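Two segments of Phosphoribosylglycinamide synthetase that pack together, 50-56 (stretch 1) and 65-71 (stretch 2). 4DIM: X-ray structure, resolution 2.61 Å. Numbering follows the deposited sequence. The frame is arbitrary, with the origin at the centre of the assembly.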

# COMPACT_ATOMS: atom_id res chain seq x y z
N ASP A 50 -23.60 -6.51 4.64
CA ASP A 50 -25.06 -6.56 4.73
C ASP A 50 -25.68 -6.55 3.30
O ASP A 50 -26.70 -7.20 3.07
CB ASP A 50 -25.61 -5.38 5.55
CG ASP A 50 -25.15 -5.33 6.99
OD1 ASP A 50 -23.99 -5.67 7.25
OD2 ASP A 50 -25.96 -4.89 7.86
N GLU A 51 -25.04 -5.82 2.36
CA GLU A 51 -25.47 -5.67 0.97
C GLU A 51 -24.30 -5.92 0.00
O GLU A 51 -23.15 -5.84 0.40
CB GLU A 51 -25.98 -4.23 0.76
CG GLU A 51 -27.22 -4.05 -0.08
CD GLU A 51 -27.87 -2.71 0.20
OE1 GLU A 51 -28.24 -2.47 1.37
OE2 GLU A 51 -27.96 -1.88 -0.74
N ILE A 52 -24.63 -6.22 -1.28
CA ILE A 52 -23.65 -6.40 -2.36
C ILE A 52 -24.13 -5.60 -3.50
O ILE A 52 -25.29 -5.75 -3.87
CB ILE A 52 -23.42 -7.87 -2.78
CG1 ILE A 52 -23.10 -8.75 -1.54
CG2 ILE A 52 -22.29 -7.94 -3.85
CD1 ILE A 52 -22.86 -10.18 -1.79
N SER A 53 -23.27 -4.75 -4.07
CA SER A 53 -23.58 -3.90 -5.22
C SER A 53 -22.57 -4.25 -6.27
O SER A 53 -21.37 -4.12 -6.03
CB SER A 53 -23.55 -2.41 -4.86
OG SER A 53 -24.14 -1.64 -5.89
N TYR A 54 -23.04 -4.83 -7.37
CA TYR A 54 -22.14 -5.30 -8.39
C TYR A 54 -21.68 -4.11 -9.23
O TYR A 54 -22.51 -3.37 -9.75
CB TYR A 54 -22.80 -6.40 -9.21
CG TYR A 54 -22.95 -7.71 -8.47
CD1 TYR A 54 -24.17 -8.37 -8.42
CD2 TYR A 54 -21.85 -8.35 -7.91
CE1 TYR A 54 -24.30 -9.61 -7.80
CE2 TYR A 54 -21.97 -9.59 -7.28
CZ TYR A 54 -23.20 -10.22 -7.23
OH TYR A 54 -23.33 -11.45 -6.62
N MSE A 55 -20.36 -3.90 -9.28
CA MSE A 55 -19.78 -2.76 -10.00
C MSE A 55 -18.32 -2.98 -10.24
O MSE A 55 -17.66 -3.60 -9.41
CB MSE A 55 -19.95 -1.45 -9.18
CG MSE A 55 -19.37 -1.52 -7.73
SE MSE A 55 -19.50 0.12 -6.74
CE MSE A 55 -21.35 0.35 -6.66
N ASP A 56 -17.81 -2.45 -11.36
CA ASP A 56 -16.38 -2.42 -11.64
C ASP A 56 -15.88 -1.11 -11.00
O ASP A 56 -16.19 0.00 -11.47
CB ASP A 56 -16.07 -2.52 -13.14
CG ASP A 56 -14.60 -2.33 -13.45
OD1 ASP A 56 -13.74 -2.73 -12.60
OD2 ASP A 56 -14.29 -1.77 -14.54
N GLN A 65 -22.43 6.58 -11.31
CA GLN A 65 -23.82 6.33 -11.67
C GLN A 65 -24.48 5.39 -10.66
O GLN A 65 -25.57 5.67 -10.17
CB GLN A 65 -23.93 5.74 -13.10
CG GLN A 65 -24.09 6.75 -14.25
CD GLN A 65 -23.35 8.07 -14.09
OE1 GLN A 65 -22.15 8.18 -14.38
NE2 GLN A 65 -24.07 9.12 -13.69
N LYS A 66 -23.81 4.29 -10.36
CA LYS A 66 -24.35 3.26 -9.49
C LYS A 66 -24.58 3.69 -8.01
O LYS A 66 -25.42 3.06 -7.37
CB LYS A 66 -23.45 2.00 -9.53
CG LYS A 66 -23.59 1.23 -10.85
CD LYS A 66 -22.74 -0.04 -10.90
CE LYS A 66 -22.88 -0.83 -12.20
NZ LYS A 66 -24.11 -1.67 -12.26
N VAL A 67 -23.91 4.76 -7.51
CA VAL A 67 -23.99 5.19 -6.09
C VAL A 67 -25.10 6.21 -5.80
O VAL A 67 -25.37 6.50 -4.63
CB VAL A 67 -22.65 5.76 -5.59
CG1 VAL A 67 -21.56 4.71 -5.71
CG2 VAL A 67 -22.25 7.06 -6.30
N LYS A 68 -25.70 6.76 -6.82
CA LYS A 68 -26.75 7.76 -6.61
C LYS A 68 -27.97 7.17 -5.88
O LYS A 68 -28.54 7.84 -5.01
CB LYS A 68 -27.17 8.41 -7.94
CG LYS A 68 -26.40 9.73 -8.23
CD LYS A 68 -26.89 10.95 -7.37
CE LYS A 68 -26.03 12.19 -7.56
NZ LYS A 68 -26.18 13.16 -6.44
N ASP A 69 -28.30 5.89 -6.17
CA ASP A 69 -29.42 5.22 -5.54
C ASP A 69 -28.98 4.26 -4.40
O ASP A 69 -29.82 3.51 -3.93
CB ASP A 69 -30.24 4.47 -6.61
CG ASP A 69 -30.81 5.39 -7.69
OD1 ASP A 69 -31.90 5.99 -7.47
OD2 ASP A 69 -30.17 5.51 -8.76
N LEU A 70 -27.73 4.37 -3.87
CA LEU A 70 -27.29 3.49 -2.77
C LEU A 70 -27.43 4.12 -1.36
O LEU A 70 -27.17 3.42 -0.38
CB LEU A 70 -25.85 2.99 -3.00
CG LEU A 70 -25.67 1.99 -4.17
CD1 LEU A 70 -24.24 1.57 -4.29
CD2 LEU A 70 -26.59 0.75 -4.05
N ASN A 71 -27.90 5.37 -1.23
CA ASN A 71 -28.21 5.96 0.08
C ASN A 71 -27.00 5.91 1.03
O ASN A 71 -27.15 5.65 2.23
CB ASN A 71 -29.39 5.19 0.71
CG ASN A 71 -30.60 6.02 0.94
OD1 ASN A 71 -31.36 6.27 0.01
ND2 ASN A 71 -30.84 6.43 2.18

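The two segments meet in a small, largely apolar side-chain contact, supplemented by one weak hydrogen bond from a lysine to a backbone carbonyl; together they bury 244 Å², both sides summed. Stretch 1 contributes a strand, residues 51-54, and the residue that follows it, Met-55, whereas stretch 2 presents Lys-66, in a helix that begins earlier in the chain, and a type I beta turn from Val-67 to Leu-70. That turn carries a weak backbone hydrogen bond, 3.3 Å from Leu-70 N to Val-67 O.

Met-55, modelled as selenomethionine, has the most area covered of any residue here. Its CA-CB bond points toward stretch 2, and its side chain, in the p, t, p conformation, carries Met-55 CE to 3.9 Å from Leu-70 CD1 and 4.5 Å from Val-67 CG1. The methyl group thus touches both ends of the turn, with the closer approach to Leu-70.

Leu-70 also extends the contact along the strand. The alternation of side chains places Glu-51 and Ser-53 toward stretch 2, while Ile-52 lies out of reach and Tyr-54 points away. Ser-53 OG lies 3.6 Å from Leu-70 CD1, a van der Waals contact in which the hydroxyl gains no polar partner. Glu-51 OE2 approaches Leu-70 CD2 more loosely, at 4.4 Å; both carboxylate oxygens are hydrogen-bonded elsewhere in the structure.

Lys-66 contacts Tyr-54 and Met-55. Its side chain is extended through chi2 and chi3, so its aliphatic portion runs past Met-55, with Lys-66 CD 3.6 Å from Met-55 CB. A final turn at chi4 (-80°) leaves Lys-66 NZ 3.4 Å from Tyr-54 O, forming the weak hydrogen bond. Tyr-54 therefore takes part through its carbonyl, although its CA-CB bond points away from stretch 2.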